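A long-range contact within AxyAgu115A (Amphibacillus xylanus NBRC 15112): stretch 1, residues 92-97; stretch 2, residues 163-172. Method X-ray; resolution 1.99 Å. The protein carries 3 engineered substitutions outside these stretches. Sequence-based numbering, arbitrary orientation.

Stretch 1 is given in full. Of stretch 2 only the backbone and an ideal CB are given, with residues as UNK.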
ATOM      1  N   GLY A  92     -20.743  29.111 -58.716  1.00 58.14           N
ATOM      2  CA  GLY A  92     -19.399  29.427 -58.290  1.00 58.67           C
ATOM      3  C   GLY A  92     -19.099  29.235 -56.812  1.00 56.54           C
ATOM      4  O   GLY A  92     -17.920  29.234 -56.441  1.00 57.74           O
ATOM      5  N   LYS A  93     -20.118  29.091 -55.950  1.00 54.08           N
ATOM      6  CA  LYS A  93     -19.899  28.930 -54.519  1.00 47.39           C
ATOM      7  C   LYS A  93     -19.503  27.495 -54.187  1.00 46.10           C
ATOM      8  O   LYS A  93     -19.785  26.565 -54.934  1.00 46.85           O
ATOM      9  CB  LYS A  93     -21.144  29.320 -53.730  1.00 48.38           C
ATOM     10  CG  LYS A  93     -21.365  30.820 -53.750  1.00 53.92           C
ATOM     11  CD  LYS A  93     -22.495  31.216 -52.866  1.00 53.68           C
ATOM     12  CE  LYS A  93     -22.639  32.731 -52.872  1.00 61.66           C
ATOM     13  NZ  LYS A  93     -23.823  33.122 -52.061  1.00 65.50           N
ATOM     14  N   ARG A  94     -18.862  27.322 -53.026  1.00 44.21           N
ATOM     15  CA  ARG A  94     -18.288  26.049 -52.616  1.00 41.52           C
ATOM     16  C   ARG A  94     -19.290  25.306 -51.734  1.00 39.49           C
ATOM     17  O   ARG A  94     -19.680  25.819 -50.685  1.00 41.35           O
ATOM     18  CB  ARG A  94     -16.986  26.296 -51.860  1.00 43.91           C
ATOM     19  CG  ARG A  94     -16.247  25.032 -51.402  1.00 54.69           C
ATOM     20  CD  ARG A  94     -14.890  25.340 -50.726  1.00 64.50           C
ATOM     21  NE  ARG A  94     -14.745  26.742 -50.320  1.00 80.45           N
ATOM     22  CZ  ARG A  94     -15.105  27.254 -49.135  1.00 92.78           C
ATOM     23  NH1 ARG A  94     -15.658  26.493 -48.183  1.00 93.02           N
ATOM     24  NH2 ARG A  94     -14.917  28.547 -48.898  1.00 97.09           N
ATOM     25  N   GLU A  95     -19.691  24.103 -52.154  1.00 36.35           N
ATOM     26  CA  GLU A  95     -20.507  23.202 -51.343  1.00 36.04           C
ATOM     27  C   GLU A  95     -21.798  23.868 -50.860  1.00 37.15           C
ATOM     28  O   GLU A  95     -22.185  23.753 -49.699  1.00 36.17           O
ATOM     29  CB  GLU A  95     -19.680  22.662 -50.171  1.00 36.99           C
ATOM     30  CG  GLU A  95     -18.407  21.959 -50.668  1.00 41.26           C
ATOM     31  CD  GLU A  95     -17.541  21.318 -49.573  1.00 46.82           C
ATOM     32  OE1 GLU A  95     -17.654  21.672 -48.384  1.00 47.23           O
ATOM     33  OE2 GLU A  95     -16.705  20.457 -49.928  1.00 51.47           O
ATOM     34  N   VAL A  96     -22.486  24.559 -51.768  1.00 36.08           N
ATOM     35  CA  VAL A  96     -23.755  25.204 -51.444  1.00 34.58           C
ATOM     36  C   VAL A  96     -24.883  24.536 -52.242  1.00 36.75           C
ATOM     37  O   VAL A  96     -24.660  24.026 -53.345  1.00 36.53           O
ATOM     38  CB  VAL A  96     -23.639  26.722 -51.783  1.00 41.60           C
ATOM     39  CG1 VAL A  96     -24.979  27.324 -52.113  1.00 48.74           C
ATOM     40  CG2 VAL A  96     -22.966  27.476 -50.631  1.00 41.13           C
ATOM     41  N   PHE A  97     -26.125  24.603 -51.743  1.00 39.45           N
ATOM     42  CA  PHE A  97     -27.225  24.127 -52.576  1.00 34.46           C
ATOM     43  C   PHE A  97     -28.431  25.042 -52.445  1.00 36.78           C
ATOM     44  O   PHE A  97     -28.553  25.828 -51.500  1.00 37.75           O
ATOM     45  CB  PHE A  97     -27.614  22.671 -52.236  1.00 32.00           C
ATOM     46  CG  PHE A  97     -28.055  22.491 -50.827  1.00 35.23           C
ATOM     47  CD1 PHE A  97     -29.387  22.673 -50.480  1.00 33.73           C
ATOM     48  CD2 PHE A  97     -27.144  22.161 -49.842  1.00 33.85           C
ATOM     49  CE1 PHE A  97     -29.801  22.508 -49.154  1.00 36.23           C
ATOM     50  CE2 PHE A  97     -27.545  21.991 -48.529  1.00 38.81           C
ATOM     51  CZ  PHE A  97     -28.883  22.171 -48.187  1.00 38.46           C
ATOM     52  N   UNK A 163     -28.282  27.185 -48.858  1.00 38.73           N
ATOM     53  CA  UNK A 163     -27.318  26.941 -47.776  1.00 38.93           C
ATOM     54  C   UNK A 163     -26.167  27.956 -47.856  1.00 41.54           C
ATOM     55  O   UNK A 163     -26.033  28.699 -48.835  1.00 42.50           O
ATOM     56  CB  UNK A 163     -26.775  25.512 -47.850  1.00 38.93           C
ATOM     57  N   UNK A 164     -25.283  27.958 -46.861  1.00 36.72           N
ATOM     58  CA  UNK A 164     -24.132  28.871 -46.872  1.00 40.55           C
ATOM     59  C   UNK A 164     -22.823  28.085 -47.010  1.00 40.30           C
ATOM     60  O   UNK A 164     -22.769  26.920 -46.615  1.00 44.91           O
ATOM     61  CB  UNK A 164     -24.108  29.718 -45.598  1.00 40.55           C
ATOM     62  N   UNK A 165     -21.770  28.695 -47.562  1.00 33.85           N
ATOM     63  CA  UNK A 165     -20.521  27.950 -47.700  1.00 35.77           C
ATOM     64  C   UNK A 165     -20.085  27.455 -46.321  1.00 39.03           C
ATOM     65  O   UNK A 165     -20.290  28.155 -45.318  1.00 36.61           O
ATOM     66  CB  UNK A 165     -19.432  28.814 -48.339  1.00 35.77           C
ATOM     67  N   UNK A 166     -19.529  26.253 -46.220  1.00 41.92           N
ATOM     68  CA  UNK A 166     -19.089  25.760 -44.904  1.00 38.44           C
ATOM     69  C   UNK A 166     -18.056  26.682 -44.265  1.00 38.24           C
ATOM     70  O   UNK A 166     -17.156  27.198 -44.935  1.00 34.71           O
ATOM     71  CB  UNK A 166     -18.506  24.351 -45.035  1.00 38.44           C
ATOM     72  N   UNK A 167     -18.153  26.853 -42.935  1.00 32.75           N
ATOM     73  CA  UNK A 167     -17.238  27.767 -42.253  1.00 33.82           C
ATOM     74  C   UNK A 167     -15.798  27.256 -42.319  1.00 34.34           C
ATOM     75  O   UNK A 167     -14.854  28.053 -42.388  1.00 37.96           O
ATOM     76  CB  UNK A 167     -17.663  27.954 -40.795  1.00 33.82           C
ATOM     77  N   UNK A 168     -15.601  25.937 -42.340  1.00 31.84           N
ATOM     78  CA  UNK A 168     -14.260  25.371 -42.431  1.00 30.84           C
ATOM     79  C   UNK A 168     -14.138  24.625 -43.770  1.00 29.55           C
ATOM     80  O   UNK A 168     -15.000  23.811 -44.130  1.00 32.45           O
ATOM     81  CB  UNK A 168     -13.975  24.440 -41.251  1.00 30.84           C
ATOM     82  N   UNK A 169     -13.057  24.885 -44.499  1.00 30.41           N
ATOM     83  CA  UNK A 169     -12.981  24.403 -45.884  1.00 32.57           C
ATOM     84  C   UNK A 169     -12.895  22.874 -45.992  1.00 36.33           C
ATOM     85  O   UNK A 169     -13.577  22.268 -46.843  1.00 30.74           O
ATOM     86  CB  UNK A 169     -11.768  25.027 -46.576  1.00 32.57           C
ATOM     87  N   UNK A 170     -12.061  22.230 -45.162  1.00 27.42           N
ATOM     88  CA  UNK A 170     -11.917  20.772 -45.142  1.00 30.33           C
ATOM     89  C   UNK A 170     -12.260  20.234 -43.753  1.00 29.25           C
ATOM     90  O   UNK A 170     -11.701  20.700 -42.754  1.00 30.52           O
ATOM     91  CB  UNK A 170     -10.498  20.362 -45.539  1.00 30.33           C
ATOM     92  N   UNK A 171     -13.155  19.242 -43.692  1.00 26.54           N
ATOM     93  CA  UNK A 171     -13.820  18.872 -42.428  1.00 31.58           C
ATOM     94  C   UNK A 171     -13.955  17.357 -42.405  1.00 27.62           C
ATOM     95  O   UNK A 171     -14.586  16.789 -43.306  1.00 30.64           O
ATOM     96  CB  UNK A 171     -15.186  19.547 -42.286  1.00 31.58           C
ATOM     97  N   UNK A 172     -13.379  16.685 -41.412  1.00 29.22           N
ATOM     98  CA  UNK A 172     -13.566  15.246 -41.387  1.00 25.55           C
ATOM     99  C   UNK A 172     -12.925  14.565 -40.197  1.00 26.14           C
ATOM    100  O   UNK A 172     -12.690  15.173 -39.149  1.00 30.06           O
ATOM    101  CB  UNK A 172     -13.010  14.635 -42.675  1.00 25.55           C
TER

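At position 163 CA-to-CB points toward stretch 1, and the ideal CB lies 3.7 Å from Phe-97 CE2, which leaves little depth. The backbone N of Phe-97 is close by and can donate, so a small side chain with an acceptor would suit best, though alanine could also lie against the ring. The residue is Ser-163. Its chi1 of 66° (p) places OG over a face of the Phe-97 ring, where it accepts a hydrogen bond from Phe-97 N (N to OG, 2.8 Å), while its CB makes a CH-pi contact with that ring. The backbone returns the link, Ser-163 N donating to Phe-97 O at 3.0 Å. Water 3 accepts from OG and donates to Glu-95 O, tying the hydroxyl to the Glu-95 carbonyl.

Position 164 points away and meets nothing of stretch 1 within 5.5 Å of its ideal CB; many side chains would do, long polar ones included. It is Lys-164.

At 165 CA-to-CB runs sideways, with the ideal CB 3.8 Å from Arg-94 O and 4.4 Å from Val-96 CG2. A longer side chain could follow stretch 1 to the N-H of Arg-94 and its guanidinium, so an acceptor such as glutamate or glutamine fits, the acid having the advantage of charge. Glu-165 takes this course: Arg-94 N donates to OE2 at 2.7 Å, and the carboxylate carbon lies over one face of the guanidinium. Its CG packs 3.8 Å from Val-96 CG2.

Position 166 points toward stretch 1, its ideal CB 4.4 Å from Glu-95 OE1 and 4.8 Å from Arg-94 NH1. A compact side chain is suitable, and phi of -59° also admits proline. Pro-166 sets CG 3.4 Å from Glu-95 OE1 and CD 3.5 Å from Arg-94 O.

Positions 167 and 168 point away and are unconstrained by stretch 1; they are Ser-167 and Val-168.

At 169 the direction is sideways and the ideal CB is 4.5 Å from Arg-94 NH1. An extended side chain, aliphatic or polar, could lie along that arginine. Lys-169 is extended, with CG over the guanidinium face opposite Glu-165 and CE 4.0 Å from Arg-94 CD.

Position 170 points away, leaving the choice open; it is Tyr-170.

At 171 the ideal CB is out of reach, but CA-to-CB runs sideways and the Glu-95 carboxylate invites a long basic side chain, lysine or arginine. Arg-171 forms a salt bridge, NH2 and NH1 donating to Glu-95 OE1 at 2.9 and 3.1 Å.

Position 172 is out of reach of stretch 1, which therefore sets no preference; it is Gly-172.

Stretch 2 (163-172) SKEPSVKYRG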
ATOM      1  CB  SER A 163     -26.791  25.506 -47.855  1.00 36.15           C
ATOM      2  OG  SER A 163     -26.021  25.313 -49.049  1.00 35.07           O
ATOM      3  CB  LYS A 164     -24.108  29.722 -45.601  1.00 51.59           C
ATOM      4  CG  LYS A 164     -25.359  30.559 -45.391  1.00 67.26           C
ATOM      5  CD  LYS A 164     -25.354  31.226 -44.026  1.00 81.42           C
ATOM      6  CE  LYS A 164     -26.391  32.334 -43.948  1.00 92.44           C
ATOM      7  NZ  LYS A 164     -25.774  33.683 -44.076  1.00 97.47           N
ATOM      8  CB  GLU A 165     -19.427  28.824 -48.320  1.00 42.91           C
ATOM      9  CG  GLU A 165     -19.521  28.919 -49.835  1.00 55.72           C
ATOM     10  CD  GLU A 165     -18.452  29.822 -50.477  1.00 64.08           C
ATOM     11  OE1 GLU A 165     -18.058  30.844 -49.875  1.00 68.83           O
ATOM     12  OE2 GLU A 165     -17.998  29.491 -51.589  1.00 68.09           O
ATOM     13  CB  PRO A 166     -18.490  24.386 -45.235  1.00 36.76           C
ATOM     14  CG  PRO A 166     -19.265  23.934 -46.490  1.00 34.89           C
ATOM     15  CD  PRO A 166     -19.477  25.209 -47.265  1.00 37.08           C
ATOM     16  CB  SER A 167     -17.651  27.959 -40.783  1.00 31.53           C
ATOM     17  OG  SER A 167     -19.023  28.238 -40.652  1.00 32.09           O
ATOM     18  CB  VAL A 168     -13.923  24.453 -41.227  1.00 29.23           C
ATOM     19  CG1 VAL A 168     -12.518  23.782 -41.435  1.00 29.09           C
ATOM     20  CG2 VAL A 168     -14.007  25.240 -39.872  1.00 30.31           C
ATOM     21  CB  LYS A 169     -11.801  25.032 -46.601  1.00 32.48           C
ATOM     22  CG  LYS A 169     -11.874  24.763 -48.126  1.00 40.90           C
ATOM     23  CD  LYS A 169     -10.757  25.498 -48.880  1.00 52.70           C
ATOM     24  CE  LYS A 169     -10.927  25.356 -50.398  1.00 58.73           C
ATOM     25  NZ  LYS A 169      -9.782  25.957 -51.166  1.00 64.37           N
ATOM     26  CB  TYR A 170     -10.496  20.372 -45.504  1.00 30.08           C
ATOM     27  CG  TYR A 170     -10.058  20.914 -46.854  1.00 35.20           C
ATOM     28  CD1 TYR A 170     -10.655  20.457 -48.036  1.00 35.77           C
ATOM     29  CD2 TYR A 170      -9.068  21.904 -46.958  1.00 34.47           C
ATOM     30  CE1 TYR A 170     -10.242  20.905 -49.253  1.00 41.89           C
ATOM     31  CE2 TYR A 170      -8.653  22.376 -48.220  1.00 36.35           C
ATOM     32  CZ  TYR A 170      -9.257  21.866 -49.349  1.00 41.01           C
ATOM     33  OH  TYR A 170      -8.905  22.301 -50.611  1.00 48.23           O
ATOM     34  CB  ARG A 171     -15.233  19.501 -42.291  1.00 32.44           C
ATOM     35  CG  ARG A 171     -15.388  21.015 -42.542  1.00 33.37           C
ATOM     36  CD  ARG A 171     -16.888  21.439 -42.701  1.00 26.46           C
ATOM     37  NE  ARG A 171     -17.580  20.690 -43.753  1.00 29.91           N
ATOM     38  CZ  ARG A 171     -17.391  20.881 -45.065  1.00 32.14           C
ATOM     39  NH1 ARG A 171     -16.546  21.836 -45.493  1.00 26.32           N
ATOM     40  NH2 ARG A 171     -18.082  20.146 -45.934  1.00 27.18           N
TER
HETATM   41  O   HOH W   1     -24.889  31.340 -49.737  1.00 62.75           O
HETATM   42  O   HOH W   2     -15.840  23.636 -48.086  1.00 43.83           O
HETATM   43  O   HOH W   3     -23.667  24.552 -47.742  1.00 36.24           O
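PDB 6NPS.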